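Local coordinates for double-stranded RNA-binding protein 1 (Arabidopsis thaliana, PDB 3ADG) that binds double-stranded RNA and assists DICER-LIKE 1 in the accurate processing of primary microRNAs in the nucleus, this piece being its first dsRNA-binding domain, at residues K6-E11 and V66-L71; P19-E24 and V40-V45; N48-F53 and E60-E65. One frame throughout, in Å; residues are numbered along the deposited sequence.

Overall arrangement
From the N terminus the chain runs through helix 5-15, strands 22-28, 35-42 and 45-48, and then helix 56-71, the alpha-beta-beta-beta-alpha order of a dsRNA-binding domain. Contact 1 closes the widest loop, bringing the first helix against the C-terminal end of the last. Contacts 2 and 3 both fall within that loop, one after the other without crossing: contact 2 pairs strands 22-28 and 35-42 of the hairpin, and contact 3 sets the segment after strand 45-48 against helix 56-71, which it shares with contact 1. Lys6 bridges to Glu60, Leu9 packs on Pro21 and Val40 meets Ala63, so the three contacts touch one another, their centres 10 to 13 Å apart.

Contact 1 (K6-E11 and V66-L71)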
loop_
_atom_site.group_PDB
_atom_site.type_symbol
_atom_site.label_atom_id
_atom_site.label_comp_id
_atom_site.label_asym_id
_atom_site.label_seq_id
_atom_site.Cartn_x
_atom_site.Cartn_y
_atom_site.Cartn_z
ATOM N N LYS A 6 1.187 -2.009 6.841
ATOM C CA LYS A 6 2.009 -0.791 6.657
ATOM C C LYS A 6 3.191 -0.758 7.622
ATOM O O LYS A 6 4.316 -0.543 7.199
ATOM C CB LYS A 6 1.188 0.493 6.802
ATOM C CG LYS A 6 0.179 0.717 5.660
ATOM C CD LYS A 6 -0.673 1.965 5.941
ATOM C CE LYS A 6 0.009 3.289 5.563
ATOM N NZ LYS A 6 -0.937 4.480 5.868
ATOM N N SER A 7 2.933 -0.989 8.902
ATOM C CA SER A 7 4.038 -1.011 9.867
ATOM C C SER A 7 5.091 -2.122 9.560
ATOM O O SER A 7 6.304 -1.883 9.692
ATOM C CB SER A 7 3.533 -1.043 11.318
ATOM O OG SER A 7 2.718 -2.167 11.547
ATOM N N ARG A 8 4.644 -3.303 9.101
ATOM C CA ARG A 8 5.590 -4.409 8.809
ATOM C C ARG A 8 6.475 -4.033 7.617
ATOM O O ARG A 8 7.665 -4.373 7.559
ATOM C CB ARG A 8 4.846 -5.712 8.502
ATOM C CG ARG A 8 4.252 -6.361 9.717
ATOM C CD ARG A 8 3.656 -7.689 9.301
ATOM N NE ARG A 8 2.913 -8.298 10.391
ATOM C CZ ARG A 8 1.909 -9.143 10.178
ATOM N NH1 ARG A 8 1.601 -9.475 8.917
ATOM N NH2 ARG A 8 1.244 -9.659 11.205
ATOM N N LEU A 9 5.897 -3.300 6.672
ATOM C CA LEU A 9 6.651 -2.898 5.489
ATOM C C LEU A 9 7.644 -1.804 5.883
ATOM O O LEU A 9 8.782 -1.797 5.419
ATOM C CB LEU A 9 5.722 -2.403 4.382
ATOM C CG LEU A 9 6.369 -2.191 3.019
ATOM C CD1 LEU A 9 6.845 -3.519 2.478
ATOM C CD2 LEU A 9 5.337 -1.543 2.080
ATOM N N GLN A 10 7.216 -0.876 6.741
ATOM C CA GLN A 10 8.131 0.160 7.237
ATOM C C GLN A 10 9.341 -0.456 7.962
ATOM O O GLN A 10 10.483 -0.028 7.795
ATOM C CB GLN A 10 7.380 1.140 8.155
ATOM C CG GLN A 10 8.304 2.147 8.786
ATOM C CD GLN A 10 9.132 2.846 7.740
ATOM O OE1 GLN A 10 10.343 2.659 7.661
ATOM N NE2 GLN A 10 8.477 3.634 6.905
ATOM N N GLU A 11 9.094 -1.489 8.750
ATOM C CA GLU A 11 10.175 -2.133 9.479
ATOM C C GLU A 11 11.164 -2.773 8.484
ATOM O O GLU A 11 12.394 -2.701 8.676
ATOM C CB GLU A 11 9.608 -3.192 10.403
ATOM C CG GLU A 11 8.913 -2.607 11.610
ATOM C CD GLU A 11 8.331 -3.682 12.503
ATOM O OE1 GLU A 11 8.800 -4.848 12.421
ATOM O OE2 GLU A 11 7.401 -3.349 13.281
ATOM N N VAL A 66 0.488 -6.697 -0.435
ATOM C CA VAL A 66 1.002 -7.159 -1.743
ATOM C C VAL A 66 2.521 -7.065 -1.769
ATOM O O VAL A 66 3.197 -8.023 -2.149
ATOM C CB VAL A 66 0.376 -6.373 -2.911
ATOM C CG1 VAL A 66 1.091 -6.681 -4.240
ATOM C CG2 VAL A 66 -1.168 -6.708 -2.983
ATOM N N ALA A 67 3.046 -5.911 -1.336
ATOM C CA ALA A 67 4.509 -5.679 -1.256
ATOM C C ALA A 67 5.207 -6.766 -0.425
ATOM O O ALA A 67 6.156 -7.426 -0.902
ATOM C CB ALA A 67 4.792 -4.264 -0.659
ATOM N N LEU A 68 4.707 -6.985 0.790
ATOM C CA LEU A 68 5.292 -7.967 1.711
ATOM C C LEU A 68 5.313 -9.378 1.083
ATOM O O LEU A 68 6.324 -10.081 1.137
ATOM C CB LEU A 68 4.593 -7.949 3.085
ATOM C CG LEU A 68 4.720 -6.710 3.969
ATOM C CD1 LEU A 68 3.630 -6.678 5.057
ATOM C CD2 LEU A 68 6.181 -6.597 4.569
ATOM N N ARG A 69 4.187 -9.778 0.481
ATOM C CA ARG A 69 4.089 -11.095 -0.147
ATOM C C ARG A 69 5.147 -11.256 -1.262
ATOM O O ARG A 69 5.797 -12.293 -1.347
ATOM C CB ARG A 69 2.697 -11.309 -0.731
ATOM C CG ARG A 69 1.648 -11.571 0.348
ATOM C CD ARG A 69 0.289 -11.895 -0.261
ATOM N NE ARG A 69 -0.729 -12.068 0.775
ATOM C CZ ARG A 69 -0.921 -13.177 1.484
ATOM N NH1 ARG A 69 -0.168 -14.261 1.302
ATOM N NH2 ARG A 69 -1.875 -13.195 2.391
ATOM N N GLU A 70 5.322 -10.209 -2.062
ATOM C CA GLU A 70 6.217 -10.275 -3.205
ATOM C C GLU A 70 7.676 -10.265 -2.718
ATOM O O GLU A 70 8.488 -11.035 -3.199
ATOM C CB GLU A 70 5.926 -9.131 -4.161
ATOM C CG GLU A 70 6.619 -9.241 -5.527
ATOM C CD GLU A 70 6.230 -10.506 -6.316
ATOM O OE1 GLU A 70 5.062 -10.938 -6.253
ATOM O OE2 GLU A 70 7.111 -11.062 -7.011
ATOM N N LEU A 71 7.981 -9.432 -1.723
ATOM C CA LEU A 71 9.343 -9.381 -1.178
ATOM C C LEU A 71 9.814 -10.753 -0.637
ATOM O O LEU A 71 11.024 -11.030 -0.602
ATOM C CB LEU A 71 9.451 -8.280 -0.119
ATOM C CG LEU A 71 9.401 -6.833 -0.634
ATOM C CD1 LEU A 71 8.955 -5.854 0.488
ATOM C CD2 LEU A 71 10.788 -6.430 -1.210
#
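Leu9 projects from helix 6-11 onto a surface made by Ala67, Leu68 and Leu71, and its CD1 methyl carries most of the meeting. Its CG is anti to the backbone N (chi1 -170°), set on the side of the other helix. From there Leu9 CD1 lies 3.8 Å from Ala67 CB, and the other methyl, Leu9 CD2, 3.9 Å from the same Ala67 CB. The two leucine side chains Leu9 and Leu68 cross obliquely, with Leu68 CD2 3.8 Å from Leu9 CD1 and equally close to Leu9 CA. Leu71 instead crosses Leu9 at about a right angle, a touch of single methyls at 3.7 Å between Leu71 CD1 and Leu9 CD1. The second branch of Leu68 turns to Arg8, one residue before Leu9: Leu68 CD1 lies 3.8 Å from Arg8 CB, whereas the end of the arginine leads away. An alanine in place of Leu68 would probably take away the methyls that meet Leu9 CD1 and Arg8 CB and open a gap between the helices. No hydrogen bond joins the segments, whose axes approach to 9.9 Å at 46°, so apolar side chains make the join. Beneath it lies the sheet: Leu9 and Ala67 rest on Val40, Leu9 and Leu71 on Leu42, and Tyr47 of strand 45-48 supports Ala67 and Leu71, while Phe5 of the first helix meets Leu68.

Contact 2 (P19-E24 and V40-V45); sequences PTPVYE and VILDGV
Val40 and Tyr23 form a non-hydrogen-bonded pair of the antiparallel beta hairpin made by strands 22-28 and 35-42 in the dsRNA-binding domain. Val40 CB lies 3.6 Å from Tyr23 CE2. From there CG1 turns to helix 56-71 and meets Ala63, while CG2, anti to the backbone N, reaches over one face of the ring. The CH-pi contact rests on Val40 CG2 standing 3.7 Å from the Tyr23 ring centroid, 22° off the normal. That same methyl is squeezed from another side, since Val40 CG2 is 3.5 Å from Pro21 CB, tighter than usual for carbons. The next pair, Val22 with Ile41, is hydrogen-bonded, and the bond from Ile41 N to Val22 O measures 2.8 Å. On their face of the sheet Ile41 CD1 packs against Glu24 CG and its carboxylate, the two side chains crossing at a slant, and Arg46 holds the carboxylate. At the end of strand 35-42, Leu42 CD1 comes 3.4 Å from Pro19 O, and Leu42 to Val45 make a type I' turn. Ile41 O accepts twice: from Val22 N at 3.1 Å, and from a water at 2.6 Å that also donates to Thr20 O.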
loop_
_atom_site.group_PDB
_atom_site.type_symbol
_atom_site.label_atom_id
_atom_site.label_comp_id
_atom_site.label_asym_id
_atom_site.label_seq_id
_atom_site.Cartn_x
_atom_site.Cartn_y
_atom_site.Cartn_z
ATOM N N PRO A 19 14.351 3.919 1.734
ATOM C CA PRO A 19 13.422 4.948 2.200
ATOM C C PRO A 19 12.059 4.382 2.641
ATOM O O PRO A 19 11.577 3.350 2.131
ATOM C CB PRO A 19 13.247 5.857 0.969
ATOM C CG PRO A 19 14.524 5.663 0.186
ATOM C CD PRO A 19 14.790 4.173 0.350
ATOM N N THR A 20 11.460 5.064 3.611
ATOM C CA THR A 20 10.088 4.773 4.024
ATOM C C THR A 20 9.221 4.588 2.798
ATOM O O THR A 20 9.286 5.433 1.881
ATOM C CB THR A 20 9.558 5.913 4.923
ATOM O OG1 THR A 20 10.383 5.981 6.102
ATOM C CG2 THR A 20 8.096 5.666 5.325
ATOM N N PRO A 21 8.429 3.481 2.756
ATOM C CA PRO A 21 7.516 3.284 1.621
ATOM C C PRO A 21 6.626 4.496 1.488
ATOM O O PRO A 21 6.171 5.042 2.500
ATOM C CB PRO A 21 6.657 2.074 2.035
ATOM C CG PRO A 21 7.466 1.328 3.051
ATOM C CD PRO A 21 8.353 2.374 3.735
ATOM N N VAL A 22 6.400 4.933 0.253
ATOM C CA VAL A 22 5.437 5.982 -0.013
ATOM C C VAL A 22 4.193 5.401 -0.728
ATOM O O VAL A 22 4.296 4.476 -1.506
ATOM C CB VAL A 22 6.032 7.147 -0.837
ATOM C CG1 VAL A 22 6.363 6.750 -2.274
ATOM C CG2 VAL A 22 5.053 8.263 -0.875
ATOM N N TYR A 23 3.046 6.018 -0.472
ATOM C CA TYR A 23 1.775 5.566 -0.982
ATOM C C TYR A 23 1.166 6.591 -1.935
ATOM O O TYR A 23 1.039 7.778 -1.597
ATOM C CB TYR A 23 0.820 5.273 0.186
ATOM C CG TYR A 23 1.307 4.143 1.036
ATOM C CD1 TYR A 23 2.266 4.364 2.022
ATOM C CD2 TYR A 23 0.849 2.830 0.813
ATOM C CE1 TYR A 23 2.746 3.299 2.807
ATOM C CE2 TYR A 23 1.311 1.766 1.592
ATOM C CZ TYR A 23 2.282 2.010 2.566
ATOM O OH TYR A 23 2.775 0.972 3.318
ATOM N N GLU A 24 0.794 6.127 -3.123
ATOM C CA GLU A 24 -0.085 6.895 -3.997
ATOM C C GLU A 24 -1.515 6.397 -3.731
ATOM O O GLU A 24 -1.741 5.185 -3.610
ATOM C CB GLU A 24 0.284 6.677 -5.462
ATOM C CG GLU A 24 1.590 7.292 -5.925
ATOM C CD GLU A 24 1.999 6.759 -7.287
ATOM O OE1 GLU A 24 3.100 7.081 -7.732
ATOM O OE2 GLU A 24 1.202 6.002 -7.896
ATOM N N VAL A 40 1.937 1.294 -3.461
ATOM C CA VAL A 40 3.073 1.551 -2.575
ATOM C C VAL A 40 4.346 1.449 -3.393
ATOM O O VAL A 40 4.512 0.517 -4.217
ATOM C CB VAL A 40 3.117 0.657 -1.271
ATOM C CG1 VAL A 40 3.354 -0.813 -1.584
ATOM C CG2 VAL A 40 4.190 1.175 -0.265
ATOM N N ILE A 41 5.245 2.400 -3.150
ATOM C CA ILE A 41 6.515 2.452 -3.828
ATOM C C ILE A 41 7.648 2.283 -2.812
ATOM O O ILE A 41 7.779 3.074 -1.861
ATOM C CB ILE A 41 6.667 3.750 -4.649
ATOM C CG1 ILE A 41 5.480 3.906 -5.619
ATOM C CG2 ILE A 41 7.987 3.754 -5.402
ATOM C CD1 ILE A 41 4.359 4.898 -5.145
ATOM N N LEU A 42 8.441 1.236 -3.028
ATOM C CA LEU A 42 9.557 0.886 -2.145
ATOM C C LEU A 42 10.766 0.485 -2.978
ATOM O O LEU A 42 10.667 -0.361 -3.867
ATOM C CB LEU A 42 9.157 -0.260 -1.183
ATOM C CG LEU A 42 10.278 -0.765 -0.252
ATOM C CD1 LEU A 42 10.720 0.316 0.765
ATOM C CD2 LEU A 42 9.877 -2.095 0.406
ATOM N N ASP A 43 11.911 1.101 -2.696
ATOM C CA ASP A 43 13.150 0.780 -3.424
ATOM C C ASP A 43 12.908 0.797 -4.941
ATOM O O ASP A 43 13.356 -0.111 -5.648
ATOM C CB ASP A 43 13.685 -0.589 -2.973
ATOM C CG ASP A 43 15.144 -0.820 -3.374
ATOM O OD1 ASP A 43 15.890 0.167 -3.551
ATOM O OD2 ASP A 43 15.537 -2.001 -3.498
ATOM N N GLY A 44 12.168 1.799 -5.420
ATOM C CA GLY A 44 11.866 1.939 -6.847
ATOM C C GLY A 44 10.734 1.060 -7.378
ATOM O O GLY A 44 10.224 1.306 -8.479
ATOM N N VAL A 45 10.358 0.036 -6.602
ATOM C CA VAL A 45 9.411 -0.988 -7.038
ATOM C C VAL A 45 7.977 -0.595 -6.647
ATOM O O VAL A 45 7.725 -0.189 -5.504
ATOM C CB VAL A 45 9.736 -2.387 -6.427
ATOM C CG1 VAL A 45 8.840 -3.460 -7.089
ATOM C CG2 VAL A 45 11.235 -2.754 -6.599
HETATM O O HOH W 1 11.759 3.483 -0.626
HETATM O O HOH W 2 9.647 4.864 -1.317
#

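Contact 3 (N48-F53 and E60-E65)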
loop_
_atom_site.group_PDB
_atom_site.type_symbol
_atom_site.label_atom_id
_atom_site.label_comp_id
_atom_site.label_asym_id
_atom_site.label_seq_id
_atom_site.Cartn_x
_atom_site.Cartn_y
_atom_site.Cartn_z
ATOM N N ASN A 48 0.759 -2.838 -6.249
ATOM C CA ASN A 48 -0.578 -2.316 -6.313
ATOM C C ASN A 48 -1.534 -3.061 -5.390
ATOM O O ASN A 48 -1.516 -4.280 -5.319
ATOM C CB ASN A 48 -1.064 -2.338 -7.754
ATOM C CG ASN A 48 -0.359 -1.284 -8.593
ATOM O OD1 ASN A 48 0.642 -1.555 -9.276
ATOM N ND2 ASN A 48 -0.833 -0.072 -8.491
ATOM N N SER A 49 -2.331 -2.302 -4.653
ATOM C CA SER A 49 -3.455 -2.881 -3.900
ATOM C C SER A 49 -4.543 -3.457 -4.811
ATOM O O SER A 49 -4.639 -3.173 -6.038
ATOM C CB SER A 49 -4.096 -1.801 -3.025
ATOM O OG SER A 49 -4.915 -0.959 -3.836
ATOM N N LEU A 50 -5.418 -4.240 -4.173
ATOM C CA LEU A 50 -6.717 -4.563 -4.740
ATOM C C LEU A 50 -7.553 -3.282 -4.984
ATOM O O LEU A 50 -7.319 -2.259 -4.328
ATOM C CB LEU A 50 -7.460 -5.501 -3.798
ATOM C CG LEU A 50 -6.963 -6.954 -3.812
ATOM C CD1 LEU A 50 -7.868 -7.797 -2.931
ATOM C CD2 LEU A 50 -6.877 -7.516 -5.239
ATOM N N PRO A 51 -8.521 -3.329 -5.927
ATOM C CA PRO A 51 -9.349 -2.130 -6.115
ATOM C C PRO A 51 -10.513 -2.117 -5.134
ATOM O O PRO A 51 -10.775 -3.123 -4.401
ATOM C CB PRO A 51 -9.914 -2.340 -7.535
ATOM C CG PRO A 51 -10.139 -3.829 -7.598
ATOM C CD PRO A 51 -8.930 -4.424 -6.832
ATOM N N GLY A 52 -11.246 -1.009 -5.117
ATOM C CA GLY A 52 -12.587 -1.022 -4.535
ATOM C C GLY A 52 -12.680 -0.860 -3.028
ATOM O O GLY A 52 -13.686 -1.218 -2.426
ATOM N N PHE A 53 -11.623 -0.353 -2.407
ATOM C CA PHE A 53 -11.703 -0.057 -0.976
ATOM C C PHE A 53 -12.530 1.211 -0.694
ATOM O O PHE A 53 -12.706 2.066 -1.585
ATOM C CB PHE A 53 -10.297 0.017 -0.362
ATOM C CG PHE A 53 -9.617 -1.316 -0.319
ATOM C CD1 PHE A 53 -8.663 -1.621 -1.274
ATOM C CD2 PHE A 53 -10.032 -2.312 0.591
ATOM C CE1 PHE A 53 -8.040 -2.873 -1.305
ATOM C CE2 PHE A 53 -9.410 -3.557 0.585
ATOM C CZ PHE A 53 -8.396 -3.829 -0.370
ATOM N N GLU A 60 -4.160 1.358 1.262
ATOM C CA GLU A 60 -2.735 1.398 1.569
ATOM C C GLU A 60 -2.322 0.090 2.246
ATOM O O GLU A 60 -1.298 -0.504 1.881
ATOM C CB GLU A 60 -2.423 2.604 2.454
ATOM C CG GLU A 60 -2.615 3.919 1.692
ATOM C CD GLU A 60 -2.379 5.146 2.580
ATOM O OE1 GLU A 60 -2.434 5.002 3.812
ATOM O OE2 GLU A 60 -2.121 6.240 2.040
ATOM N N GLN A 61 -3.137 -0.371 3.199
ATOM C CA GLN A 61 -2.861 -1.640 3.853
ATOM C C GLN A 61 -2.800 -2.788 2.838
ATOM O O GLN A 61 -1.972 -3.685 2.974
ATOM C CB GLN A 61 -3.862 -1.939 4.939
ATOM C CG GLN A 61 -3.719 -1.005 6.111
ATOM C CD GLN A 61 -2.510 -1.300 7.012
ATOM O OE1 GLN A 61 -1.759 -2.283 6.797
ATOM N NE2 GLN A 61 -2.319 -0.435 8.035
ATOM N N SER A 62 -3.698 -2.773 1.853
ATOM C CA SER A 62 -3.744 -3.827 0.818
ATOM C C SER A 62 -2.450 -3.788 -0.050
ATOM O O SER A 62 -1.862 -4.841 -0.333
ATOM C CB SER A 62 -5.008 -3.665 -0.027
ATOM O OG SER A 62 -5.007 -4.545 -1.163
ATOM N N ALA A 63 -2.032 -2.581 -0.421
ATOM C CA ALA A 63 -0.791 -2.365 -1.187
ATOM C C ALA A 63 0.405 -2.931 -0.385
ATOM O O ALA A 63 1.269 -3.618 -0.974
ATOM C CB ALA A 63 -0.574 -0.868 -1.481
ATOM N N ALA A 64 0.451 -2.625 0.925
ATOM C CA ALA A 64 1.557 -3.078 1.800
ATOM C C ALA A 64 1.557 -4.605 1.883
ATOM O O ALA A 64 2.612 -5.227 1.780
ATOM C CB ALA A 64 1.446 -2.447 3.187
ATOM N N GLU A 65 0.363 -5.204 1.965
ATOM C CA GLU A 65 0.243 -6.655 1.982
ATOM C C GLU A 65 0.856 -7.267 0.712
ATOM O O GLU A 65 1.623 -8.238 0.777
ATOM C CB GLU A 65 -1.216 -7.078 2.072
ATOM C CG GLU A 65 -1.325 -8.635 2.029
ATOM C CD GLU A 65 -2.735 -9.165 2.075
ATOM O OE1 GLU A 65 -2.872 -10.410 2.067
ATOM O OE2 GLU A 65 -3.672 -8.360 2.183
#
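Ser49 and Ala63 bring their backbones almost together: the CA atoms of Ser49 and Ala63 stand 3.8 Å apart, about the spacing of consecutive residues in a chain, although one lies in a loop and the other in a helix. The small side chains are consistent with so close an approach. Ser49 CB sits 3.4 Å from Ala63 N and touches Ser62 OG as well, and Ala63 offers a single methyl, which also rests on Ser38 and Val40 of strand 35-42. The one hydrogen bond across the contact runs from Leu50 N to Ser62 OG, 3.1 Å long with an angle of 154° at the hydrogen. Ser62 OG is anti to its own backbone N (chi1 172°), which swings the oxygen out from the helix to the loop amide, and Leu50 CB closes in beside it at 3.7 Å. In the domain's alpha-beta-beta-beta-alpha order, residues 48-53 lead from the end of strand 45-48 toward helix 56-71. Within them Gly52 and Phe53 both face Phe36 as a G1 beta bulge, Gly52 having the positive phi that suits a glycine. From the bulge, Phe53 points back to the helix, and its atoms Phe53 CE1 and Phe53 CZ each lie 3.4 Å from Ser62 CB. The ring extends its packing to Ala58 and Ala59, a turn earlier in the helix. Ser49 OG faces other partners: it donates to Leu50 O at 2.8 Å, approaching from 36° out of the carbonyl plane, and is bonded to Ser38 N too. Those two bonds would probably fix the rotation of the hydroxyl.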